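Local coordinates for 457aa long hypothetical protein (Pyrococcus horikoshii, PDB 2CSU), which is of unknown function but combines a Rossmann-like CoA-binding domain with flavodoxin-like and ligase domains of the succinyl-CoA ligase family, at residues 12-17 and 66-71; 38-43 and 59-64; 55-60 and 81-86; 150-155 and 205-210. All coordinates share one frame; numbering follows the deposited sequence.

Overall arrangement
Contacts 1, 2 and 3 lie in the CoA-binding domain, in or around its five-stranded parallel sheet of Rossmann type, with centres 8 to 10 Å apart. Contact 1 pairs strands 10-14 and 67-70. Contact 2, nested within the chain loop that contact 1 closes, joins edge strand 38-42 to the segment leading into strand 67-70. Contact 3 sets the overlapping segment 55-60, which shares K59 and D60 with contact 2, against helix 74-87, whose C84 packs on I14 and A68. Contact 4 comes later in sequence, in the flavodoxin-like domain; its centre is 25 to 32 Å from the others, near the middle of the chain, so two separate sheets are sampled.

Contact 1 of 4, residues 12-17 and 66-71; sequences AVIGAS and DLAIIV
A12 and I14 each bond to two residues of the neighbouring strand, A12 to L67 and I69, I14 to I69 and V71, in a ladder of four backbone hydrogen bonds. A12 N donates to L67 O at 2.7 Å, and A12 O accepts from I69 N at the same length. I14 N then reaches I69 O at 2.8 Å, the most bent of the four (147° at the hydrogen), and V71 N closes the series on I14 O. The strand axes run 16° from parallel, 4.6 Å apart. This is the pairing of strands 10-14 and 67-70 in the middle of a Rossmann-like sheet, with strand 38-42 bonded to the other edge of 10-14. Apolar contacts divide between the two faces. On one, A12 CB meets A68 CB at 4.0 Å, while I14 CD1 bridges A68 CB and I70 CG1; T80 and C84 of helix 74-87 cover this side. On the other, V13 CG1 approaches I69 CB and V71 CG1, beneath V27 and L31 of helix 23-31. At the strand end, chi1 of 67° puts V71 CG1 between its backbone N and carbonyl carbon, where it packs 3.7 Å from the CA of G15, a residue of the type II turn V13-A16.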
loop_
_atom_site.group_PDB
_atom_site.type_symbol
_atom_site.label_atom_id
_atom_site.label_comp_id
_atom_site.label_asym_id
_atom_site.label_seq_id
_atom_site.Cartn_x
_atom_site.Cartn_y
_atom_site.Cartn_z
ATOM N N ALA A 12 27.989 18.786 -16.743
ATOM C CA ALA A 12 28.766 17.993 -17.678
ATOM C C ALA A 12 28.405 16.540 -17.419
ATOM O O ALA A 12 28.525 16.051 -16.285
ATOM C CB ALA A 12 30.277 18.212 -17.458
ATOM N N VAL A 13 27.913 15.852 -18.441
ATOM C CA VAL A 13 27.600 14.444 -18.254
ATOM C C VAL A 13 28.696 13.696 -18.982
ATOM O O VAL A 13 28.708 13.617 -20.207
ATOM C CB VAL A 13 26.231 14.068 -18.816
ATOM C CG1 VAL A 13 25.951 12.599 -18.515
ATOM C CG2 VAL A 13 25.150 14.941 -18.177
ATOM N N ILE A 14 29.644 13.172 -18.215
ATOM C CA ILE A 14 30.773 12.472 -18.800
ATOM C C ILE A 14 30.422 11.009 -18.976
ATOM O O ILE A 14 30.309 10.264 -18.013
ATOM C CB ILE A 14 32.023 12.682 -17.912
ATOM C CG1 ILE A 14 32.159 14.189 -17.632
ATOM C CG2 ILE A 14 33.275 12.126 -18.601
ATOM C CD1 ILE A 14 33.361 14.599 -16.788
ATOM N N GLY A 15 30.223 10.611 -20.222
ATOM C CA GLY A 15 29.840 9.246 -20.499
ATOM C C GLY A 15 28.472 9.255 -21.159
ATOM O O GLY A 15 27.862 8.210 -21.366
ATOM N N ALA A 16 27.974 10.445 -21.476
ATOM C CA ALA A 16 26.681 10.548 -22.153
ATOM C C ALA A 16 26.811 9.628 -23.362
ATOM O O ALA A 16 27.856 9.607 -24.029
ATOM C CB ALA A 16 26.417 11.993 -22.595
ATOM N N SER A 17 25.763 8.868 -23.650
ATOM C CA SER A 17 25.821 7.923 -24.757
ATOM C C SER A 17 24.580 7.898 -25.651
ATOM O O SER A 17 23.504 8.356 -25.262
ATOM C CB SER A 17 26.086 6.527 -24.172
ATOM O OG SER A 17 26.161 5.524 -25.161
ATOM N N ASP A 66 29.780 23.619 -13.072
ATOM C CA ASP A 66 29.866 23.473 -11.619
ATOM C C ASP A 66 29.382 22.101 -11.143
ATOM O O ASP A 66 29.462 21.756 -9.974
ATOM C CB ASP A 66 29.082 24.605 -10.932
ATOM C CG ASP A 66 27.623 24.600 -11.371
ATOM O OD1 ASP A 66 27.355 24.115 -12.472
ATOM O OD2 ASP A 66 26.785 25.123 -10.636
ATOM N N LEU A 67 28.845 21.317 -12.098
ATOM C CA LEU A 67 28.433 19.954 -11.763
ATOM C C LEU A 67 28.704 18.990 -12.917
ATOM O O LEU A 67 28.388 19.261 -14.066
ATOM C CB LEU A 67 26.939 19.960 -11.449
ATOM C CG LEU A 67 26.369 18.549 -11.290
ATOM C CD1 LEU A 67 26.977 17.821 -10.091
ATOM C CD2 LEU A 67 24.858 18.539 -11.066
ATOM N N ALA A 68 29.262 17.839 -12.560
ATOM C CA ALA A 68 29.535 16.812 -13.552
ATOM C C ALA A 68 29.062 15.468 -13.050
ATOM O O ALA A 68 29.154 15.172 -11.861
ATOM C CB ALA A 68 31.033 16.749 -13.860
ATOM N N ILE A 69 28.554 14.652 -13.966
ATOM C CA ILE A 69 28.103 13.322 -13.625
ATOM C C ILE A 69 29.054 12.374 -14.332
ATOM O O ILE A 69 29.171 12.402 -15.563
ATOM C CB ILE A 69 26.683 13.033 -14.131
ATOM C CG1 ILE A 69 25.732 14.199 -13.800
ATOM C CG2 ILE A 69 26.207 11.709 -13.544
ATOM C CD1 ILE A 69 25.753 14.659 -12.354
ATOM N N ILE A 70 29.753 11.545 -13.566
ATOM C CA ILE A 70 30.673 10.612 -14.162
ATOM C C ILE A 70 29.997 9.260 -14.273
ATOM O O ILE A 70 29.690 8.608 -13.273
ATOM C CB ILE A 70 31.970 10.539 -13.352
ATOM C CG1 ILE A 70 32.632 11.927 -13.355
ATOM C CG2 ILE A 70 32.892 9.487 -13.940
ATOM C CD1 ILE A 70 34.009 12.007 -12.679
ATOM N N VAL A 71 29.742 8.863 -15.516
ATOM C CA VAL A 71 29.080 7.607 -15.812
ATOM C C VAL A 71 29.830 6.849 -16.896
ATOM O O VAL A 71 29.263 6.320 -17.846
ATOM C CB VAL A 71 27.642 7.904 -16.238
ATOM C CG1 VAL A 71 27.635 8.646 -17.576
ATOM C CG2 VAL A 71 26.867 6.604 -16.372
#

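Contact 2 of 4, residues 38-43 and 59-64; sequences KVYPVN and KDIPDE
The aromatic ring of Y40 lies against I61 in a CH-pi contact that carries the apolar part of this meeting. I61 CG2 stands 3.6 Å from the ring centroid and only 3° off the ring normal, so the methyl sits almost exactly over the middle of one face. Its distances to CG, CD1, CD2, CE1 and CE2 of Y40 agree to within about 0.1 Å, which confirms the centring. The two branches of I61 divide the work. CG2 is anti to the backbone N, while CG1 turns beside that nitrogen (chi1 -61°) and an extended chi2 carries CD1 to the root of the tyrosine, 3.6 Å from Y40 CB. The same I61 CD1 touches V42 CG2 at 4.0 Å, so one isoleucine spans Y40 and V42, two residues apart, whose side chains leave the strand on the same side.

Polar contact is confined to the far end of the ring. Y40 OH donates a weak hydrogen bond to D63 OD2 at 3.0 Å, but the hydroxyl is crowded in the model and its exact place is uncertain. The carboxylate plane is turned 41° from the ring. K38 adds little beyond its aliphatic chain: K38 CD is 3.9 Å from D63 OD2, whereas K38 NZ remains 5.8 Å from that oxygen, too far for a salt bridge.

K87 NZ of helix 74-87 bonds to I61 O. The whole is side-chain packing of a connecting loop over one face of the edge strand 38-42, in the parallel sheet of a Rossmann-like domain.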
loop_
_atom_site.group_PDB
_atom_site.type_symbol
_atom_site.label_atom_id
_atom_site.label_comp_id
_atom_site.label_asym_id
_atom_site.label_seq_id
_atom_site.Cartn_x
_atom_site.Cartn_y
_atom_site.Cartn_z
ATOM N N LYS A 38 22.553 24.891 -18.342
ATOM C CA LYS A 38 22.975 24.183 -19.545
ATOM C C LYS A 38 23.575 22.811 -19.230
ATOM O O LYS A 38 24.285 22.626 -18.255
ATOM C CB LYS A 38 24.009 25.051 -20.262
ATOM C CG LYS A 38 23.392 26.321 -20.854
ATOM C CD LYS A 38 24.365 27.504 -20.837
ATOM C CE LYS A 38 23.650 28.855 -20.715
ATOM N NZ LYS A 38 23.393 29.401 -22.046
ATOM N N VAL A 39 23.259 21.838 -20.082
ATOM C CA VAL A 39 23.743 20.473 -19.936
ATOM C C VAL A 39 24.545 20.117 -21.179
ATOM O O VAL A 39 24.037 20.227 -22.294
ATOM C CB VAL A 39 22.565 19.487 -19.806
ATOM C CG1 VAL A 39 23.078 18.063 -19.588
ATOM C CG2 VAL A 39 21.667 19.922 -18.657
ATOM N N TYR A 40 25.794 19.700 -20.982
ATOM C CA TYR A 40 26.683 19.340 -22.089
ATOM C C TYR A 40 27.051 17.860 -22.079
ATOM O O TYR A 40 27.463 17.331 -21.056
ATOM C CB TYR A 40 27.984 20.148 -22.009
ATOM C CG TYR A 40 27.800 21.638 -21.915
ATOM C CD1 TYR A 40 27.808 22.439 -23.059
ATOM C CD2 TYR A 40 27.600 22.253 -20.677
ATOM C CE1 TYR A 40 27.623 23.817 -22.970
ATOM C CE2 TYR A 40 27.413 23.627 -20.577
ATOM C CZ TYR A 40 27.424 24.403 -21.724
ATOM O OH TYR A 40 27.225 25.764 -21.622
ATOM N N PRO A 41 26.909 17.175 -23.220
ATOM C CA PRO A 41 27.257 15.751 -23.267
ATOM C C PRO A 41 28.743 15.580 -23.572
ATOM O O PRO A 41 29.243 16.103 -24.576
ATOM C CB PRO A 41 26.387 15.227 -24.397
ATOM C CG PRO A 41 26.400 16.397 -25.375
ATOM C CD PRO A 41 26.227 17.602 -24.462
ATOM N N VAL A 42 29.449 14.852 -22.715
ATOM C CA VAL A 42 30.875 14.618 -22.914
ATOM C C VAL A 42 31.130 13.164 -23.220
ATOM O O VAL A 42 30.942 12.301 -22.368
ATOM C CB VAL A 42 31.709 14.993 -21.671
ATOM C CG1 VAL A 42 33.146 14.509 -21.847
ATOM C CG2 VAL A 42 31.685 16.501 -21.456
ATOM N N ASN A 43 31.568 12.890 -24.442
ATOM C CA ASN A 43 31.841 11.530 -24.899
ATOM C C ASN A 43 33.085 11.484 -25.791
ATOM O O ASN A 43 33.325 12.352 -26.621
ATOM C CB ASN A 43 30.622 11.011 -25.661
ATOM C CG ASN A 43 30.780 9.535 -25.909
ATOM O OD1 ASN A 43 31.695 9.088 -26.593
ATOM N ND2 ASN A 43 29.874 8.755 -25.292
ATOM N N LYS A 59 37.042 19.513 -20.519
ATOM C CA LYS A 59 37.894 20.694 -20.557
ATOM C C LYS A 59 37.548 21.606 -21.738
ATOM O O LYS A 59 37.831 22.796 -21.746
ATOM C CB LYS A 59 39.348 20.230 -20.677
ATOM C CG LYS A 59 39.919 19.747 -19.343
ATOM C CD LYS A 59 41.026 18.706 -19.531
ATOM C CE LYS A 59 42.338 19.327 -20.019
ATOM N NZ LYS A 59 43.435 18.382 -19.815
ATOM N N ASP A 60 36.943 20.998 -22.778
ATOM C CA ASP A 60 36.701 21.749 -24.007
ATOM C C ASP A 60 35.422 22.585 -23.952
ATOM O O ASP A 60 35.145 23.404 -24.817
ATOM C CB ASP A 60 36.621 20.759 -25.169
ATOM C CG ASP A 60 37.867 19.885 -25.179
ATOM O OD1 ASP A 60 38.961 20.445 -25.098
ATOM O OD2 ASP A 60 37.735 18.668 -25.281
ATOM N N ILE A 61 34.603 22.327 -22.918
ATOM C CA ILE A 61 33.373 23.106 -22.770
ATOM C C ILE A 61 33.656 24.597 -22.491
ATOM O O ILE A 61 34.234 24.970 -21.481
ATOM C CB ILE A 61 32.550 22.507 -21.624
ATOM C CG1 ILE A 61 32.183 21.056 -21.928
ATOM C CG2 ILE A 61 31.233 23.291 -21.459
ATOM C CD1 ILE A 61 31.331 20.430 -20.819
ATOM N N PRO A 62 33.244 25.450 -23.454
ATOM C CA PRO A 62 33.448 26.897 -23.356
ATOM C C PRO A 62 32.845 27.521 -22.083
ATOM O O PRO A 62 33.436 28.371 -21.428
ATOM C CB PRO A 62 32.832 27.533 -24.605
ATOM C CG PRO A 62 32.642 26.424 -25.637
ATOM C CD PRO A 62 32.566 25.130 -24.699
ATOM N N ASP A 63 31.603 27.116 -21.765
ATOM C CA ASP A 63 30.922 27.685 -20.600
ATOM C C ASP A 63 31.468 27.115 -19.282
ATOM O O ASP A 63 32.312 26.229 -19.256
ATOM C CB ASP A 63 29.435 27.359 -20.754
ATOM C CG ASP A 63 28.632 27.917 -19.589
ATOM O OD1 ASP A 63 28.723 29.121 -19.351
ATOM O OD2 ASP A 63 27.849 27.168 -19.015
ATOM N N GLU A 64 30.995 27.685 -18.156
ATOM C CA GLU A 64 31.460 27.190 -16.863
ATOM C C GLU A 64 30.667 25.961 -16.410
ATOM O O GLU A 64 29.458 25.872 -16.582
ATOM C CB GLU A 64 31.320 28.314 -15.836
ATOM C CG GLU A 64 32.655 28.675 -15.180
ATOM C CD GLU A 64 33.350 29.729 -16.011
ATOM O OE1 GLU A 64 32.894 30.863 -16.018
ATOM O OE2 GLU A 64 34.347 29.402 -16.653
#

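Contact 3 of 4, residues 55-60 and 81-86; sequences YKSVKD and LIQCGE
S57 and Q83 are joined by a side-chain hydrogen bond from S57 OG to Q83 OE1, where the connection between strands 52-53 and 67-70 of this Rossmann-like domain docks on helix 74-87. At 2.5 Å between S57 OG and Q83 OE1 the bond is shorter than normal, so the exact placement of the two atoms is doubtful. A water adds a second route, accepting from V58 N at 2.8 Å and donating to the same Q83 OE1 at 2.9 Å. Q83 NE2 bonds to D79 OD2, one helical turn back. The water and D79 together are consistent with a set orientation of the amide.

S57 OG works in both directions. It also accepts from K59 N, closing an ST turn that overlaps the type I beta turn from S57 to D60, although K59 N is crowded in the model.

Further out, K59 NZ forms a salt bridge with E86 OE1 at 3.1 Å, approaching nearly along the C-O axis of the carboxylate. The lysine chain bends at chi3 (74°) and runs roughly perpendicular to that of Q83, so that K59 CD rests on Q83 CG at 3.7 Å before the ammonium group reaches E86, one turn further along the helix.

Packing is completed by V58, which is buried between the helix and the sheet and also meets A12 and I14 of strand 10-14. The side chains of V58 and Q83 lie antiparallel alongside each other, with V58 CG1 3.7 Å from Q83 CB; the same methyl lies 4.5 Å from C84 SG.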
loop_
_atom_site.group_PDB
_atom_site.type_symbol
_atom_site.label_atom_id
_atom_site.label_comp_id
_atom_site.label_asym_id
_atom_site.label_seq_id
_atom_site.Cartn_x
_atom_site.Cartn_y
_atom_site.Cartn_z
ATOM N N TYR A 55 31.292 17.027 -26.446
ATOM C CA TYR A 55 32.706 17.357 -26.333
ATOM C C TYR A 55 33.513 16.131 -25.929
ATOM O O TYR A 55 33.047 15.290 -25.149
ATOM C CB TYR A 55 32.897 18.488 -25.317
ATOM C CG TYR A 55 32.236 19.783 -25.748
ATOM C CD1 TYR A 55 32.884 20.670 -26.618
ATOM C CD2 TYR A 55 30.943 20.101 -25.324
ATOM C CE1 TYR A 55 32.256 21.845 -27.053
ATOM C CE2 TYR A 55 30.306 21.272 -25.753
ATOM C CZ TYR A 55 30.968 22.138 -26.615
ATOM O OH TYR A 55 30.342 23.298 -27.020
ATOM N N LYS A 56 34.722 16.039 -26.478
ATOM C CA LYS A 56 35.629 14.928 -26.214
ATOM C C LYS A 56 36.065 14.906 -24.749
ATOM O O LYS A 56 36.314 13.867 -24.150
ATOM C CB LYS A 56 36.853 15.093 -27.116
ATOM C CG LYS A 56 36.531 14.819 -28.585
ATOM C CD LYS A 56 37.584 15.400 -29.529
ATOM C CE LYS A 56 37.143 15.348 -30.995
ATOM N NZ LYS A 56 36.100 16.344 -31.229
ATOM N N SER A 57 36.193 16.118 -24.181
ATOM C CA SER A 57 36.572 16.225 -22.780
ATOM C C SER A 57 35.862 17.398 -22.101
ATOM O O SER A 57 35.468 18.373 -22.730
ATOM C CB SER A 57 38.088 16.421 -22.708
ATOM O OG SER A 57 38.442 16.894 -21.410
ATOM N N VAL A 58 35.662 17.260 -20.780
ATOM C CA VAL A 58 34.984 18.317 -20.041
ATOM C C VAL A 58 35.782 19.621 -20.062
ATOM O O VAL A 58 35.317 20.677 -19.655
ATOM C CB VAL A 58 34.798 17.847 -18.599
ATOM C CG1 VAL A 58 36.159 17.575 -17.962
ATOM C CG2 VAL A 58 34.078 18.913 -17.796
ATOM N N LYS A 59 37.042 19.513 -20.519
ATOM C CA LYS A 59 37.894 20.694 -20.557
ATOM C C LYS A 59 37.548 21.606 -21.738
ATOM O O LYS A 59 37.831 22.796 -21.746
ATOM C CB LYS A 59 39.348 20.230 -20.677
ATOM C CG LYS A 59 39.919 19.747 -19.343
ATOM C CD LYS A 59 41.026 18.706 -19.531
ATOM C CE LYS A 59 42.338 19.327 -20.019
ATOM N NZ LYS A 59 43.435 18.382 -19.815
ATOM N N ASP A 60 36.943 20.998 -22.778
ATOM C CA ASP A 60 36.701 21.749 -24.007
ATOM C C ASP A 60 35.422 22.585 -23.952
ATOM O O ASP A 60 35.145 23.404 -24.817
ATOM C CB ASP A 60 36.621 20.759 -25.169
ATOM C CG ASP A 60 37.867 19.885 -25.179
ATOM O OD1 ASP A 60 38.961 20.445 -25.098
ATOM O OD2 ASP A 60 37.735 18.668 -25.281
ATOM N N LEU A 81 37.898 12.447 -13.247
ATOM C CA LEU A 81 37.780 13.257 -12.044
ATOM C C LEU A 81 38.813 14.376 -12.060
ATOM O O LEU A 81 38.494 15.517 -11.743
ATOM C CB LEU A 81 37.984 12.398 -10.799
ATOM C CG LEU A 81 37.876 13.145 -9.469
ATOM C CD1 LEU A 81 36.433 13.571 -9.242
ATOM C CD2 LEU A 81 38.322 12.236 -8.332
ATOM N N ILE A 82 40.051 14.049 -12.427
ATOM C CA ILE A 82 41.122 15.042 -12.492
ATOM C C ILE A 82 40.775 16.110 -13.533
ATOM O O ILE A 82 40.986 17.304 -13.304
ATOM C CB ILE A 82 42.487 14.374 -12.837
ATOM C CG1 ILE A 82 42.895 13.442 -11.683
ATOM C CG2 ILE A 82 43.584 15.446 -13.071
ATOM C CD1 ILE A 82 44.226 12.728 -11.872
ATOM N N GLN A 83 40.243 15.689 -14.679
ATOM C CA GLN A 83 39.858 16.663 -15.690
ATOM C C GLN A 83 38.829 17.627 -15.072
ATOM O O GLN A 83 38.964 18.844 -15.187
ATOM C CB GLN A 83 39.277 15.955 -16.916
ATOM C CG GLN A 83 40.348 15.413 -17.895
ATOM C CD GLN A 83 39.746 14.637 -19.058
ATOM O OE1 GLN A 83 38.825 15.114 -19.727
ATOM N NE2 GLN A 83 40.265 13.443 -19.308
ATOM N N CYS A 84 37.814 17.091 -14.396
ATOM C CA CYS A 84 36.822 17.955 -13.773
ATOM C C CYS A 84 37.552 18.930 -12.853
ATOM O O CYS A 84 37.221 20.118 -12.788
ATOM C CB CYS A 84 35.815 17.133 -12.972
ATOM S SG CYS A 84 34.691 16.137 -13.972
ATOM N N GLY A 85 38.563 18.415 -12.154
ATOM C CA GLY A 85 39.333 19.249 -11.252
ATOM C C GLY A 85 39.966 20.455 -11.928
ATOM O O GLY A 85 39.836 21.585 -11.449
ATOM N N GLU A 86 40.654 20.222 -13.041
ATOM C CA GLU A 86 41.311 21.305 -13.761
ATOM C C GLU A 86 40.270 22.274 -14.332
ATOM O O GLU A 86 40.500 23.491 -14.412
ATOM C CB GLU A 86 42.164 20.723 -14.884
ATOM C CG GLU A 86 42.996 19.512 -14.455
ATOM C CD GLU A 86 43.784 18.885 -15.604
ATOM O OE1 GLU A 86 43.235 18.779 -16.726
ATOM O OE2 GLU A 86 44.953 18.487 -15.385
HETATM O O HOH W 1 35.930 14.787 -19.539
#

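Contact 4 of 4, residues 150-155 and 205-210; sequences GNVAFI and AIALYI
I155 and L208 are brought together by matching first torsions (both near -60°): in each, the gamma carbon that carries the chain onward lies anti to the carbonyl carbon. The two side chains run side by side in the same direction, and L208 CD2 settles 3.5 Å from I155 CB and 3.6 Å from I155 CD1. F154, on the other face by strand alternation, has CG anti to its backbone N (chi1 175°), and its ring lies beside A207 and Y209. There F154 CD1 is 3.9 Å from A207 CB, while A207 O lies at the ring edge, near its plane. V152 CG1 reaches A207 CB on the same face.

Between these faces the backbones form a parallel ladder, its axes 22° apart. A153 N donates to A205 O, A207 N to A153 O, I155 N to A207 O and Y209 N to I155 O; the straightest of these is I155 N to A207 O, at 2.9 Å. A weaker bond from A205 N to N151 O begins the series. The pairing lies in the flavodoxin-like sheet. F190 and L193 of helix 190-197 flank the I155 side, M279 of helix 276-283 the F154 side, and Y209 packs on G304 of the second subunit. The pair is thus held by amide-to-carbonyl bonds within a largely buried apolar setting, consistent with a core position in the sheet.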
loop_
_atom_site.group_PDB
_atom_site.type_symbol
_atom_site.label_atom_id
_atom_site.label_comp_id
_atom_site.label_asym_id
_atom_site.label_seq_id
_atom_site.Cartn_x
_atom_site.Cartn_y
_atom_site.Cartn_z
ATOM N N GLY A 150 7.524 17.431 -4.897
ATOM C CA GLY A 150 7.111 17.342 -3.500
ATOM C C GLY A 150 8.067 18.090 -2.566
ATOM O O GLY A 150 9.019 18.739 -2.976
ATOM N N ASN A 151 7.756 18.006 -1.255
ATOM C CA ASN A 151 8.538 18.757 -0.278
ATOM C C ASN A 151 9.263 17.852 0.733
ATOM O O ASN A 151 9.703 18.290 1.791
ATOM C CB ASN A 151 7.606 19.733 0.443
ATOM C CG ASN A 151 7.076 20.760 -0.526
ATOM O OD1 ASN A 151 6.065 20.557 -1.196
ATOM N ND2 ASN A 151 7.754 21.917 -0.559
ATOM N N VAL A 152 9.335 16.541 0.403
ATOM C CA VAL A 152 10.145 15.641 1.215
ATOM C C VAL A 152 11.500 15.339 0.557
ATOM O O VAL A 152 11.581 14.870 -0.569
ATOM C CB VAL A 152 9.391 14.336 1.418
ATOM C CG1 VAL A 152 10.366 13.276 1.925
ATOM C CG2 VAL A 152 8.286 14.529 2.440
ATOM N N ALA A 153 12.600 15.631 1.237
ATOM C CA ALA A 153 13.920 15.363 0.691
ATOM C C ALA A 153 14.250 13.938 1.113
ATOM O O ALA A 153 14.245 13.621 2.304
ATOM C CB ALA A 153 14.931 16.345 1.266
ATOM N N PHE A 154 14.539 13.078 0.148
ATOM C CA PHE A 154 14.824 11.684 0.465
ATOM C C PHE A 154 16.268 11.287 0.177
ATOM O O PHE A 154 16.751 11.434 -0.945
ATOM C CB PHE A 154 13.842 10.790 -0.313
ATOM C CG PHE A 154 14.094 9.307 -0.174
ATOM C CD1 PHE A 154 14.383 8.732 1.066
ATOM C CD2 PHE A 154 13.975 8.475 -1.282
ATOM C CE1 PHE A 154 14.541 7.343 1.199
ATOM C CE2 PHE A 154 14.129 7.091 -1.162
ATOM C CZ PHE A 154 14.413 6.527 0.091
ATOM N N ILE A 155 16.956 10.814 1.213
ATOM C CA ILE A 155 18.343 10.365 1.099
ATOM C C ILE A 155 18.396 8.857 1.328
ATOM O O ILE A 155 18.057 8.358 2.405
ATOM C CB ILE A 155 19.263 11.030 2.145
ATOM C CG1 ILE A 155 19.222 12.550 2.002
ATOM C CG2 ILE A 155 20.707 10.540 1.950
ATOM C CD1 ILE A 155 20.049 13.293 3.063
ATOM N N ALA A 205 10.711 18.349 5.008
ATOM C CA ALA A 205 11.140 17.237 5.848
ATOM C C ALA A 205 12.220 16.396 5.162
ATOM O O ALA A 205 12.415 16.438 3.955
ATOM C CB ALA A 205 9.917 16.369 6.146
ATOM N N ILE A 206 12.964 15.641 5.993
ATOM C CA ILE A 206 14.005 14.774 5.450
ATOM C C ILE A 206 13.747 13.305 5.792
ATOM O O ILE A 206 13.522 12.938 6.937
ATOM C CB ILE A 206 15.348 15.213 6.036
ATOM C CG1 ILE A 206 15.550 16.717 5.834
ATOM C CG2 ILE A 206 16.494 14.482 5.311
ATOM C CD1 ILE A 206 16.686 17.272 6.695
ATOM N N ALA A 207 13.721 12.456 4.772
ATOM C CA ALA A 207 13.476 11.037 4.966
ATOM C C ALA A 207 14.811 10.362 4.712
ATOM O O ALA A 207 15.513 10.723 3.764
ATOM C CB ALA A 207 12.423 10.534 3.976
ATOM N N LEU A 208 15.174 9.404 5.561
ATOM C CA LEU A 208 16.452 8.726 5.394
ATOM C C LEU A 208 16.335 7.212 5.379
ATOM O O LEU A 208 15.592 6.641 6.167
ATOM C CB LEU A 208 17.416 9.103 6.534
ATOM C CG LEU A 208 17.886 10.540 6.807
ATOM C CD1 LEU A 208 18.786 10.541 8.050
ATOM C CD2 LEU A 208 18.656 11.087 5.613
ATOM N N TYR A 209 17.048 6.567 4.458
ATOM C CA TYR A 209 17.102 5.109 4.448
ATOM C C TYR A 209 18.557 4.847 4.794
ATOM O O TYR A 209 19.442 4.991 3.949
ATOM C CB TYR A 209 16.816 4.478 3.090
ATOM C CG TYR A 209 17.068 2.974 3.152
ATOM C CD1 TYR A 209 16.189 2.134 3.834
ATOM C CD2 TYR A 209 18.216 2.409 2.596
ATOM C CE1 TYR A 209 16.432 0.770 3.966
ATOM C CE2 TYR A 209 18.481 1.032 2.722
ATOM C CZ TYR A 209 17.575 0.221 3.412
ATOM O OH TYR A 209 17.799 -1.129 3.559
ATOM N N ILE A 210 18.799 4.466 6.042
ATOM C CA ILE A 210 20.152 4.229 6.518
ATOM C C ILE A 210 20.560 2.777 6.675
ATOM O O ILE A 210 19.831 1.963 7.240
ATOM C CB ILE A 210 20.380 4.897 7.896
ATOM C CG1 ILE A 210 20.067 6.392 7.820
ATOM C CG2 ILE A 210 21.808 4.654 8.355
ATOM C CD1 ILE A 210 19.827 7.028 9.164
#